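Local coordinates for protein aminotransferase, classes I and II (Silicibacter pomeroyi DSS-3, PDB 3H14) that probably catalyses amino-group transfer from L-aspartate to 2-oxoglutarate with pyridoxal 5'-phosphate as cofactor, at residues L73-A78 with L89-V94; V95-S100 with G240-P245; T109-S114 with G194-S199; S199-H204 with V213-L218. All blocks are in the same frame, centred on the assembly; numbering follows the deposited sequence.

Contacts 2, 3 and 4 all reach one seven-stranded mixed sheet, and contact 1 meets it at the start of its edge strand, 94-97. Contacts 2 and 4 are buried; contacts 1 and 3 are partly buried. Contact 2 is strand pairing by main-chain bonds, whereas contact 4 centres on one carboxylate held by several donors. Contact 1 mixes an arginine-to-carbonyl clasp with aliphatic packing, and contact 3 is almost wholly apolar apart from a bridging water. Contacts 1 and 2 touch through Ile77 and Ile96, joining helix 71-85 to strand 94-97. Contacts 3 and 4 share Ser199 on strand 196-200, with centres about 17 Å apart.

Contact 1 (L73-A78 with L89-V94); sequences LRQRIA and LDPGRV
Arg74 bends over the turn before strand 94-97 and presents the edge of its guanidinium to Val94 O. The bend is at chi3 (85°), which turns NE out of an otherwise extended chain. NE then donates to Val94 O at 2.6 Å with an N-H...O angle of 146°, and the donor lies nearly in line with the C=O bond (162°). NH2 adds a weak bond to Val94 O at 3.1 Å, while its 2.8 Å approach to Gly92 O has too poor an angle to count as one. With an alanine in place of Arg74, Val94 O would probably be left without its side-chain donors, with a gap opening where the CG and CD methylenes lie beside it. One helical turn on, Ile77 and Val94 cross obliquely: CG2 and CD1 of Ile77 both rest on Val94 CG1 at 3.7 Å. Ala78 CB meets Leu89 O at 3.5 Å and the Pro91 ring CB at 4.0 Å, and Pro91 CB in turn lies against Gln75 CA at 3.9 Å. Water 1 ties the end of the segment, donating to Ala78 O and accepting from Leu89 N. Ile77 also reaches Ile96 and Trp241, which places helix 71-85 against the sheet. The arrangement is a helix returning through a short 3-10 turn to a sheet-edge strand, as in the large domain of fold-type I pyridoxal-phosphate enzymes.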
loop_
_atom_site.group_PDB
_atom_site.type_symbol
_atom_site.label_atom_id
_atom_site.label_comp_id
_atom_site.label_asym_id
_atom_site.label_seq_id
_atom_site.Cartn_x
_atom_site.Cartn_y
_atom_site.Cartn_z
ATOM N N LEU A 73 -0.971 -23.128 -3.646
ATOM C CA LEU A 73 -0.700 -21.700 -3.338
ATOM C C LEU A 73 -1.220 -21.279 -1.970
ATOM O O LEU A 73 -0.504 -20.675 -1.183
ATOM C CB LEU A 73 -1.272 -20.809 -4.433
ATOM C CG LEU A 73 -0.998 -19.297 -4.296
ATOM C CD1 LEU A 73 0.495 -18.971 -4.210
ATOM C CD2 LEU A 73 -1.648 -18.590 -5.460
ATOM N N ARG A 74 -2.449 -21.649 -1.667
ATOM C CA ARG A 74 -2.973 -21.537 -0.290
ATOM C C ARG A 74 -2.069 -22.169 0.759
ATOM O O ARG A 74 -1.796 -21.587 1.793
ATOM C CB ARG A 74 -4.356 -22.169 -0.207
ATOM C CG ARG A 74 -5.392 -21.455 -1.062
ATOM C CD ARG A 74 -6.709 -22.204 -1.069
ATOM N NE ARG A 74 -7.518 -21.855 0.076
ATOM C CZ ARG A 74 -8.656 -22.442 0.420
ATOM N NH1 ARG A 74 -9.127 -23.496 -0.250
ATOM N NH2 ARG A 74 -9.302 -21.988 1.483
ATOM N N GLN A 75 -1.625 -23.387 0.497
ATOM C CA GLN A 75 -0.700 -24.086 1.374
ATOM C C GLN A 75 0.643 -23.363 1.501
ATOM O O GLN A 75 1.223 -23.293 2.592
ATOM C CB GLN A 75 -0.487 -25.513 0.835
ATOM C CG GLN A 75 -1.648 -26.434 1.156
ATOM C CD GLN A 75 -1.784 -27.630 0.212
ATOM O OE1 GLN A 75 -0.821 -28.040 -0.451
ATOM N NE2 GLN A 75 -2.989 -28.197 0.156
ATOM N N ARG A 76 1.146 -22.840 0.388
ATOM C CA ARG A 76 2.433 -22.120 0.416
ATOM C C ARG A 76 2.362 -20.809 1.195
ATOM O O ARG A 76 3.320 -20.426 1.858
ATOM C CB ARG A 76 2.952 -21.832 -0.995
ATOM C CG ARG A 76 4.363 -21.205 -1.057
ATOM C CD ARG A 76 5.432 -22.124 -0.465
ATOM N NE ARG A 76 6.741 -21.487 -0.383
ATOM C CZ ARG A 76 7.124 -20.658 0.582
ATOM N NH1 ARG A 76 6.296 -20.312 1.560
ATOM N NH2 ARG A 76 8.343 -20.150 0.566
ATOM N N ILE A 77 1.255 -20.099 1.058
ATOM C CA ILE A 77 1.022 -18.892 1.843
ATOM C C ILE A 77 0.958 -19.225 3.361
ATOM O O ILE A 77 1.608 -18.561 4.178
ATOM C CB ILE A 77 -0.231 -18.161 1.348
ATOM C CG1 ILE A 77 0.012 -17.567 -0.055
ATOM C CG2 ILE A 77 -0.654 -17.061 2.325
ATOM C CD1 ILE A 77 -1.267 -17.206 -0.828
ATOM N N ALA A 78 0.203 -20.261 3.715
ATOM C CA ALA A 78 0.116 -20.726 5.096
ATOM C C ALA A 78 1.505 -20.969 5.684
ATOM O O ALA A 78 1.793 -20.540 6.802
ATOM C CB ALA A 78 -0.752 -22.009 5.185
ATOM N N LEU A 89 -0.993 -21.471 10.727
ATOM C CA LEU A 89 -2.213 -21.098 10.031
ATOM C C LEU A 89 -2.694 -22.230 9.163
ATOM O O LEU A 89 -1.922 -22.795 8.419
ATOM C CB LEU A 89 -1.959 -19.861 9.164
ATOM C CG LEU A 89 -3.137 -19.247 8.389
ATOM C CD1 LEU A 89 -4.213 -18.687 9.342
ATOM C CD2 LEU A 89 -2.616 -18.167 7.421
ATOM N N ASP A 90 -3.979 -22.535 9.256
ATOM C CA ASP A 90 -4.613 -23.514 8.400
ATOM C C ASP A 90 -4.749 -22.913 6.994
ATOM O O ASP A 90 -5.229 -21.785 6.854
ATOM C CB ASP A 90 -5.980 -23.865 8.981
ATOM C CG ASP A 90 -6.835 -24.688 8.046
ATOM O OD1 ASP A 90 -6.319 -25.565 7.337
ATOM O OD2 ASP A 90 -8.055 -24.442 8.028
ATOM N N PRO A 91 -4.285 -23.632 5.953
ATOM C CA PRO A 91 -4.466 -23.142 4.574
ATOM C C PRO A 91 -5.896 -22.948 4.134
ATOM O O PRO A 91 -6.143 -22.194 3.205
ATOM C CB PRO A 91 -3.777 -24.205 3.705
ATOM C CG PRO A 91 -3.432 -25.327 4.598
ATOM C CD PRO A 91 -3.486 -24.873 6.008
ATOM N N GLY A 92 -6.833 -23.605 4.805
ATOM C CA GLY A 92 -8.252 -23.404 4.548
ATOM C C GLY A 92 -8.704 -21.974 4.785
ATOM O O GLY A 92 -9.718 -21.554 4.256
ATOM N N ARG A 93 -7.967 -21.235 5.612
ATOM C CA ARG A 93 -8.303 -19.829 5.915
ATOM C C ARG A 93 -7.693 -18.832 4.931
ATOM O O ARG A 93 -7.974 -17.655 5.045
ATOM C CB ARG A 93 -7.854 -19.468 7.348
ATOM C CG ARG A 93 -8.777 -20.047 8.412
ATOM C CD ARG A 93 -8.192 -19.940 9.793
ATOM N NE ARG A 93 -8.078 -18.542 10.153
ATOM C CZ ARG A 93 -7.357 -18.057 11.150
ATOM N NH1 ARG A 93 -6.706 -18.861 11.987
ATOM N NH2 ARG A 93 -7.338 -16.741 11.345
ATOM N N VAL A 94 -6.824 -19.304 4.024
ATOM C CA VAL A 94 -6.197 -18.464 2.993
ATOM C C VAL A 94 -7.123 -18.462 1.787
ATOM O O VAL A 94 -7.511 -19.525 1.298
ATOM C CB VAL A 94 -4.787 -18.977 2.609
ATOM C CG1 VAL A 94 -4.115 -18.099 1.437
ATOM C CG2 VAL A 94 -3.921 -19.000 3.814
HETATM O O HOH W 1 1.613 -21.537 9.404
#

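Contact 2 (V95-S100 with G240-P245); sequences VITPGS and GWMVVP
Val95 and selenomethionine Met242 lie side by side and point the same way, with Val95 CB 3.6 Å from Met242 CG. The selenium continues over the same face, where Met242 SE meets Thr97 CG2 at 3.8 Å and the two side chains cross at about a right angle. On the reverse face Ile96 CD1 touches Trp241 CB at 4.2 Å, while the indole leads away from the pairing. Chi1 of 62° sets Thr97 OG1 between the backbone N and the carbonyl carbon, 3.1 Å from Gly240 C. An alanine in place of Thr97, lacking CG2 and OG1, would probably leave a gap beside the selenium and next to the Gly240 carbonyl carbon. Gly240 is itself tightly set, since a CB there would come within 3.2 Å of both Thr97 OG1 and Gly99 CA. At the polar edge, four main-chain bonds give an antiparallel register. Val95 and Met242 form one hydrogen-bonded pair, with Val95 N to Met242 O at 2.9 Å and a near-straight N-H...O of 172°. Thr97 and Gly240 form another, in which Thr97 N stands 56° above the carbonyl plane of Gly240 O. Val252 of helix 249-258 lies against Val95 and Met242. Tyr81 of helix 71-85 bonds Trp241 NE1 through its OH and touches Val243, and strand 240-243, antiparallel to both neighbours, pairs on its other side with strand 223-227.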
loop_
_atom_site.group_PDB
_atom_site.type_symbol
_atom_site.label_atom_id
_atom_site.label_comp_id
_atom_site.label_asym_id
_atom_site.label_seq_id
_atom_site.Cartn_x
_atom_site.Cartn_y
_atom_site.Cartn_z
ATOM N N VAL A 95 -7.570 -17.272 1.372
ATOM C CA VAL A 95 -8.366 -17.079 0.191
ATOM C C VAL A 95 -7.518 -16.323 -0.864
ATOM O O VAL A 95 -7.027 -15.218 -0.601
ATOM C CB VAL A 95 -9.628 -16.265 0.519
ATOM C CG1 VAL A 95 -10.469 -15.990 -0.720
ATOM C CG2 VAL A 95 -10.463 -16.975 1.570
ATOM N N ILE A 96 -7.380 -16.914 -2.045
ATOM C CA ILE A 96 -6.634 -16.317 -3.129
ATOM C C ILE A 96 -7.546 -15.324 -3.833
ATOM O O ILE A 96 -8.682 -15.647 -4.158
ATOM C CB ILE A 96 -6.185 -17.375 -4.126
ATOM C CG1 ILE A 96 -5.372 -18.463 -3.415
ATOM C CG2 ILE A 96 -5.393 -16.716 -5.259
ATOM C CD1 ILE A 96 -4.261 -17.943 -2.441
ATOM N N THR A 97 -7.055 -14.112 -4.062
ATOM C CA THR A 97 -7.869 -13.029 -4.610
ATOM C C THR A 97 -7.228 -12.509 -5.889
ATOM O O THR A 97 -6.060 -12.738 -6.129
ATOM C CB THR A 97 -7.924 -11.824 -3.647
ATOM O OG1 THR A 97 -6.593 -11.337 -3.484
ATOM C CG2 THR A 97 -8.481 -12.232 -2.292
ATOM N N PRO A 98 -7.990 -11.781 -6.698
ATOM C CA PRO A 98 -7.361 -11.123 -7.845
ATOM C C PRO A 98 -6.476 -9.893 -7.469
ATOM O O PRO A 98 -6.352 -8.953 -8.245
ATOM C CB PRO A 98 -8.547 -10.713 -8.711
ATOM C CG PRO A 98 -9.733 -10.683 -7.788
ATOM C CD PRO A 98 -9.440 -11.560 -6.618
ATOM N N GLY A 99 -5.813 -9.913 -6.328
ATOM C CA GLY A 99 -5.026 -8.752 -5.925
ATOM C C GLY A 99 -5.648 -8.082 -4.735
ATOM O O GLY A 99 -6.583 -8.601 -4.126
ATOM N N SER A 100 -5.154 -6.907 -4.397
ATOM C CA SER A 100 -5.712 -6.277 -3.223
ATOM C C SER A 100 -7.060 -5.618 -3.471
ATOM O O SER A 100 -7.893 -5.614 -2.555
ATOM C CB SER A 100 -4.710 -5.385 -2.517
ATOM O OG SER A 100 -4.039 -6.198 -1.559
ATOM N N GLY A 240 -3.452 -12.008 -5.307
ATOM C CA GLY A 240 -3.146 -11.710 -3.923
ATOM C C GLY A 240 -3.863 -12.728 -3.047
ATOM O O GLY A 240 -4.306 -13.777 -3.529
ATOM N N TRP A 241 -3.981 -12.415 -1.769
ATOM C CA TRP A 241 -4.658 -13.272 -0.847
ATOM C C TRP A 241 -5.210 -12.498 0.308
ATOM O O TRP A 241 -4.849 -11.327 0.529
ATOM C CB TRP A 241 -3.731 -14.366 -0.319
ATOM C CG TRP A 241 -2.744 -14.011 0.750
ATOM C CD1 TRP A 241 -2.934 -14.060 2.108
ATOM C CD2 TRP A 241 -1.396 -13.588 0.553
ATOM N NE1 TRP A 241 -1.785 -13.704 2.756
ATOM C CE2 TRP A 241 -0.820 -13.409 1.830
ATOM C CE3 TRP A 241 -0.614 -13.351 -0.578
ATOM C CZ2 TRP A 241 0.507 -13.001 2.006
ATOM C CZ3 TRP A 241 0.699 -12.918 -0.399
ATOM C CH2 TRP A 241 1.245 -12.748 0.879
HETATM N N MSE A 242 -6.092 -13.178 1.044
HETATM C CA MSE A 242 -6.581 -12.690 2.312
HETATM C C MSE A 242 -6.643 -13.862 3.300
HETATM O O MSE A 242 -6.643 -15.021 2.890
HETATM C CB MSE A 242 -7.934 -11.968 2.104
HETATM C CG MSE A 242 -9.028 -12.815 1.534
HETATM SE SE MSE A 242 -10.583 -11.825 0.858
HETATM C CE MSE A 242 -10.897 -10.766 2.420
ATOM N N VAL A 243 -6.580 -13.555 4.589
ATOM C CA VAL A 243 -6.805 -14.537 5.635
ATOM C C VAL A 243 -8.018 -14.074 6.420
ATOM O O VAL A 243 -8.095 -12.908 6.820
ATOM C CB VAL A 243 -5.565 -14.661 6.572
ATOM C CG1 VAL A 243 -5.770 -15.745 7.677
ATOM C CG2 VAL A 243 -4.282 -14.935 5.751
ATOM N N VAL A 244 -8.964 -14.989 6.629
ATOM C CA VAL A 244 -10.176 -14.732 7.379
ATOM C C VAL A 244 -10.323 -15.817 8.461
ATOM O O VAL A 244 -9.690 -16.863 8.373
ATOM C CB VAL A 244 -11.408 -14.718 6.456
ATOM C CG1 VAL A 244 -11.203 -13.703 5.365
ATOM C CG2 VAL A 244 -11.649 -16.105 5.811
ATOM N N PRO A 245 -11.123 -15.551 9.497
ATOM C CA PRO A 245 -11.404 -16.541 10.539
ATOM C C PRO A 245 -11.965 -17.832 9.966
ATOM O O PRO A 245 -12.584 -17.801 8.924
ATOM C CB PRO A 245 -12.463 -15.834 11.401
ATOM C CG PRO A 245 -12.218 -14.356 11.166
ATOM C CD PRO A 245 -11.802 -14.261 9.761
#

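Contact 3 (T109-S114 with G194-S199); sequences TALFDS and GASFIS
Leu111 and Ser196 mark the closest backbone approach, 7.3 Å between their CA atoms, where helix 100-111 ends and Phe112 leaves helical torsions (phi -137°) beside the start of strand 196-200. This is helix-on-sheet packing in the alpha/beta large domain of the aminotransferase fold. Strand 196-200 runs parallel between strands 164-168 and 223-227, and the Phe197 side chain on the opposite face packs against Met183, Leu186 and Ile187 of helix 180-192. A Schellman motif at Gly194, in which Ala195 N bonds Ala190 O, ends that helix and leads into the strand. The apolar centre is Ile198 CD1, which two side chains reach. Leu111 slides past Ile198 in the opposite direction, CD1 to CD1 at 4.1 Å. Phe112 comes tip to tip, bringing CE2 to Ile198 CD1 also at 4.1 Å, with the methyl lying at the ring edge near its plane. Chi2 of 173° extends Ile198 CD1 away from the strand toward Leu111 and Phe112. The phenyl group has a further neighbour within its own segment, since Leu111 CB stands 3.7 Å above the Phe112 ring plane, over its centre. Ser196 lies against both side chains, its OG 4.1 Å from Leu111 CD2 and its CB 4.3 Å from Phe112 CE1. The polar link is indirect: water 2 donates to Leu111 O at 2.6 Å and lies 2.7 Å from Ser196 OG.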
loop_
_atom_site.group_PDB
_atom_site.type_symbol
_atom_site.label_atom_id
_atom_site.label_comp_id
_atom_site.label_asym_id
_atom_site.label_seq_id
_atom_site.Cartn_x
_atom_site.Cartn_y
_atom_site.Cartn_z
ATOM N N THR A 109 -17.605 -6.442 1.201
ATOM C CA THR A 109 -18.899 -7.082 0.918
ATOM C C THR A 109 -19.370 -7.994 2.054
ATOM O O THR A 109 -20.555 -8.003 2.399
ATOM C CB THR A 109 -18.850 -7.865 -0.404
ATOM O OG1 THR A 109 -18.516 -6.949 -1.455
ATOM C CG2 THR A 109 -20.217 -8.549 -0.682
ATOM N N ALA A 110 -18.437 -8.757 2.602
ATOM C CA ALA A 110 -18.684 -9.671 3.701
ATOM C C ALA A 110 -19.082 -8.936 4.964
ATOM O O ALA A 110 -19.925 -9.390 5.739
ATOM C CB ALA A 110 -17.419 -10.533 3.956
ATOM N N LEU A 111 -18.501 -7.757 5.161
ATOM C CA LEU A 111 -18.567 -7.094 6.470
ATOM C C LEU A 111 -19.506 -5.907 6.609
ATOM O O LEU A 111 -19.891 -5.557 7.737
ATOM C CB LEU A 111 -17.147 -6.723 6.886
ATOM C CG LEU A 111 -16.183 -7.874 7.182
ATOM C CD1 LEU A 111 -14.815 -7.311 7.356
ATOM C CD2 LEU A 111 -16.558 -8.687 8.448
ATOM N N PHE A 112 -19.910 -5.282 5.502
ATOM C CA PHE A 112 -20.585 -4.007 5.610
ATOM C C PHE A 112 -21.762 -3.904 4.707
ATOM O O PHE A 112 -21.782 -4.491 3.616
ATOM C CB PHE A 112 -19.632 -2.832 5.309
ATOM C CG PHE A 112 -18.339 -2.908 6.060
ATOM C CD1 PHE A 112 -18.341 -2.995 7.447
ATOM C CD2 PHE A 112 -17.132 -2.836 5.392
ATOM C CE1 PHE A 112 -17.142 -3.065 8.150
ATOM C CE2 PHE A 112 -15.954 -2.918 6.061
ATOM C CZ PHE A 112 -15.944 -3.031 7.440
ATOM N N ASP A 113 -22.716 -3.088 5.151
ATOM C CA ASP A 113 -23.942 -2.827 4.419
ATOM C C ASP A 113 -24.015 -1.355 4.034
ATOM O O ASP A 113 -23.300 -0.509 4.597
ATOM C CB ASP A 113 -25.127 -3.183 5.339
ATOM C CG ASP A 113 -25.505 -4.659 5.285
ATOM O OD1 ASP A 113 -25.707 -5.175 4.163
ATOM O OD2 ASP A 113 -25.639 -5.276 6.377
ATOM N N SER A 114 -24.883 -1.046 3.079
ATOM C CA SER A 114 -25.108 0.323 2.669
ATOM C C SER A 114 -25.175 1.257 3.879
ATOM O O SER A 114 -25.934 1.018 4.816
ATOM C CB SER A 114 -26.395 0.409 1.891
ATOM O OG SER A 114 -26.338 -0.462 0.785
ATOM N N GLY A 194 -17.334 -2.659 18.490
ATOM C CA GLY A 194 -18.092 -3.332 17.447
ATOM C C GLY A 194 -17.646 -3.013 16.031
ATOM O O GLY A 194 -18.373 -3.279 15.095
ATOM N N ALA A 195 -16.447 -2.432 15.887
ATOM C CA ALA A 195 -15.856 -2.126 14.561
ATOM C C ALA A 195 -15.043 -3.346 14.038
ATOM O O ALA A 195 -14.066 -3.754 14.650
ATOM C CB ALA A 195 -14.967 -0.904 14.653
ATOM N N SER A 196 -15.458 -3.917 12.912
ATOM C CA SER A 196 -14.740 -5.047 12.326
ATOM C C SER A 196 -13.385 -4.569 11.822
ATOM O O SER A 196 -13.320 -3.583 11.116
ATOM C CB SER A 196 -15.529 -5.642 11.160
ATOM O OG SER A 196 -16.810 -6.040 11.592
ATOM N N PHE A 197 -12.340 -5.307 12.174
ATOM C CA PHE A 197 -10.955 -4.949 11.965
ATOM C C PHE A 197 -10.374 -5.556 10.708
ATOM O O PHE A 197 -10.323 -6.795 10.527
ATOM C CB PHE A 197 -10.127 -5.367 13.171
ATOM C CG PHE A 197 -8.734 -4.767 13.215
ATOM C CD1 PHE A 197 -8.540 -3.453 13.682
ATOM C CD2 PHE A 197 -7.627 -5.497 12.808
ATOM C CE1 PHE A 197 -7.270 -2.882 13.736
ATOM C CE2 PHE A 197 -6.344 -4.935 12.845
ATOM C CZ PHE A 197 -6.159 -3.612 13.324
ATOM N N ILE A 198 -9.854 -4.675 9.853
ATOM C CA ILE A 198 -9.191 -5.098 8.615
ATOM C C ILE A 198 -7.761 -4.595 8.610
ATOM O O ILE A 198 -7.544 -3.393 8.731
ATOM C CB ILE A 198 -9.894 -4.548 7.401
ATOM C CG1 ILE A 198 -11.362 -4.961 7.386
ATOM C CG2 ILE A 198 -9.160 -4.988 6.111
ATOM C CD1 ILE A 198 -12.102 -4.345 6.351
ATOM N N SER A 199 -6.807 -5.531 8.479
ATOM C CA SER A 199 -5.377 -5.255 8.494
ATOM C C SER A 199 -4.816 -5.389 7.080
ATOM O O SER A 199 -4.847 -6.468 6.479
ATOM C CB SER A 199 -4.664 -6.213 9.437
ATOM O OG SER A 199 -3.280 -5.950 9.573
HETATM O O HOH W 2 -19.078 -6.138 10.097
#

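Contact 4 (S199-H204 with V213-L218)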
loop_
_atom_site.group_PDB
_atom_site.type_symbol
_atom_site.label_atom_id
_atom_site.label_comp_id
_atom_site.label_asym_id
_atom_site.label_seq_id
_atom_site.Cartn_x
_atom_site.Cartn_y
_atom_site.Cartn_z
ATOM N N SER A 199 -6.807 -5.531 8.479
ATOM C CA SER A 199 -5.377 -5.255 8.494
ATOM C C SER A 199 -4.816 -5.389 7.080
ATOM O O SER A 199 -4.847 -6.468 6.479
ATOM C CB SER A 199 -4.664 -6.213 9.437
ATOM O OG SER A 199 -3.280 -5.950 9.573
ATOM N N ASP A 200 -4.324 -4.261 6.557
ATOM C CA ASP A 200 -3.709 -4.191 5.230
ATOM C C ASP A 200 -2.212 -4.448 5.443
ATOM O O ASP A 200 -1.498 -3.658 6.067
ATOM C CB ASP A 200 -4.010 -2.824 4.581
ATOM C CG ASP A 200 -3.324 -2.631 3.217
ATOM O OD1 ASP A 200 -2.376 -3.383 2.911
ATOM O OD2 ASP A 200 -3.714 -1.703 2.471
ATOM N N GLU A 201 -1.754 -5.594 4.965
ATOM C CA GLU A 201 -0.403 -6.088 5.202
ATOM C C GLU A 201 0.323 -6.220 3.848
ATOM O O GLU A 201 1.315 -6.938 3.715
ATOM C CB GLU A 201 -0.464 -7.393 6.005
ATOM C CG GLU A 201 -1.225 -7.158 7.328
ATOM C CD GLU A 201 -1.179 -8.262 8.377
ATOM O OE1 GLU A 201 -0.645 -9.385 8.132
ATOM O OE2 GLU A 201 -1.732 -7.977 9.477
ATOM N N ILE A 202 -0.173 -5.465 2.868
ATOM C CA ILE A 202 0.291 -5.536 1.475
ATOM C C ILE A 202 1.802 -5.294 1.345
ATOM O O ILE A 202 2.470 -5.923 0.524
ATOM C CB ILE A 202 -0.593 -4.575 0.603
ATOM C CG1 ILE A 202 -1.950 -5.269 0.401
ATOM C CG2 ILE A 202 0.045 -4.165 -0.803
ATOM C CD1 ILE A 202 -3.052 -4.395 -0.089
ATOM N N TYR A 203 2.360 -4.442 2.194
ATOM C CA TYR A 203 3.809 -4.139 2.096
ATOM C C TYR A 203 4.700 -4.992 3.002
ATOM O O TYR A 203 5.919 -4.798 3.004
ATOM C CB TYR A 203 4.087 -2.632 2.355
ATOM C CG TYR A 203 3.593 -1.740 1.254
ATOM C CD1 TYR A 203 4.406 -1.462 0.149
ATOM C CD2 TYR A 203 2.315 -1.179 1.300
ATOM C CE1 TYR A 203 3.949 -0.655 -0.886
ATOM C CE2 TYR A 203 1.859 -0.371 0.283
ATOM C CZ TYR A 203 2.694 -0.122 -0.814
ATOM O OH TYR A 203 2.282 0.676 -1.826
ATOM N N HIS A 204 4.127 -5.933 3.760
ATOM C CA HIS A 204 4.948 -6.925 4.480
ATOM C C HIS A 204 6.001 -7.580 3.577
ATOM O O HIS A 204 5.722 -7.931 2.452
ATOM C CB HIS A 204 4.085 -8.006 5.135
ATOM C CG HIS A 204 3.365 -7.523 6.355
ATOM N ND1 HIS A 204 3.015 -8.350 7.397
ATOM C CD2 HIS A 204 2.952 -6.280 6.704
ATOM C CE1 HIS A 204 2.394 -7.638 8.327
ATOM N NE2 HIS A 204 2.340 -6.380 7.928
ATOM N N VAL A 213 4.293 -6.777 11.943
ATOM C CA VAL A 213 3.468 -7.601 12.824
ATOM C C VAL A 213 2.157 -7.944 12.135
ATOM O O VAL A 213 1.374 -7.063 11.873
ATOM C CB VAL A 213 3.143 -6.895 14.161
ATOM C CG1 VAL A 213 2.361 -7.845 15.051
ATOM C CG2 VAL A 213 4.429 -6.435 14.871
ATOM N N THR A 214 1.912 -9.222 11.842
ATOM C CA THR A 214 0.615 -9.600 11.293
ATOM C C THR A 214 -0.431 -9.515 12.393
ATOM O O THR A 214 -0.157 -9.853 13.535
ATOM C CB THR A 214 0.579 -11.002 10.612
ATOM O OG1 THR A 214 -0.723 -11.212 10.058
ATOM C CG2 THR A 214 0.839 -12.135 11.573
ATOM N N ALA A 215 -1.615 -9.011 12.047
ATOM C CA ALA A 215 -2.738 -8.975 12.969
ATOM C C ALA A 215 -3.069 -10.353 13.524
ATOM O O ALA A 215 -3.605 -10.450 14.624
ATOM C CB ALA A 215 -3.954 -8.394 12.307
ATOM N N LEU A 216 -2.732 -11.402 12.777
ATOM C CA LEU A 216 -2.891 -12.805 13.235
ATOM C C LEU A 216 -2.080 -13.162 14.494
ATOM O O LEU A 216 -2.422 -14.087 15.194
ATOM C CB LEU A 216 -2.559 -13.759 12.092
ATOM C CG LEU A 216 -3.419 -13.505 10.840
ATOM C CD1 LEU A 216 -3.061 -14.481 9.760
ATOM C CD2 LEU A 216 -4.898 -13.628 11.159
ATOM N N GLU A 217 -1.029 -12.418 14.792
ATOM C CA GLU A 217 -0.268 -12.602 16.035
ATOM C C GLU A 217 -1.037 -12.130 17.277
ATOM O O GLU A 217 -0.626 -12.432 18.398
ATOM C CB GLU A 217 1.061 -11.853 15.974
ATOM C CG GLU A 217 2.132 -12.439 15.020
ATOM C CD GLU A 217 3.394 -11.592 14.976
ATOM O OE1 GLU A 217 3.716 -10.989 13.919
ATOM O OE2 GLU A 217 4.064 -11.493 16.020
ATOM N N LEU A 218 -2.112 -11.359 17.082
ATOM C CA LEU A 218 -2.912 -10.790 18.181
ATOM C C LEU A 218 -4.340 -11.281 18.208
ATOM O O LEU A 218 -4.930 -11.350 19.275
ATOM C CB LEU A 218 -2.925 -9.257 18.118
ATOM C CG LEU A 218 -1.565 -8.664 18.520
ATOM C CD1 LEU A 218 -1.089 -7.620 17.528
ATOM C CD2 LEU A 218 -1.531 -8.139 19.956
HETATM O O HOH W 3 0.793 -5.129 10.092
#
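Glu201 presents its carboxylate to Thr214 and Ala215, one oxygen to each. OE1 accepts from Thr214 OG1 at 2.7 Å, and OE2 accepts from Ala215 N at 2.8 Å with a near-straight N-H...O of 173°. An extended chi2 (-169°) carries Glu201 CD across to them. OE1 and OE2 each receive these bonds on the syn lone pair, and OE2 also takes Ser199 OG on its anti lone pair at 2.6 Å. Three donors thus fix the rotation and probably help to stabilise a buried negative charge. In the next shell, the His204 ring holds Glu201 CB over its centre, 3.5 Å above the plane, and turns its edge to the other segment, CE1 lying 3.7 Å from Val213 O. Water 3 lies within hydrogen-bonding distance of His204 NE2 (2.9 Å) and Val213 O, while Tyr85 OH bonds His204 ND1. A type I turn from Glu201 to His204 brings the histidine back over the glutamate. As in other fold-type I enzymes, the C-terminal ends of the parallel strands probably border the pyridoxal-phosphate site. Strand 223-227 flanks Glu201 through Val224 and Asn226, and helix 71-85 covers Thr214 with Tyr81 and Tyr85.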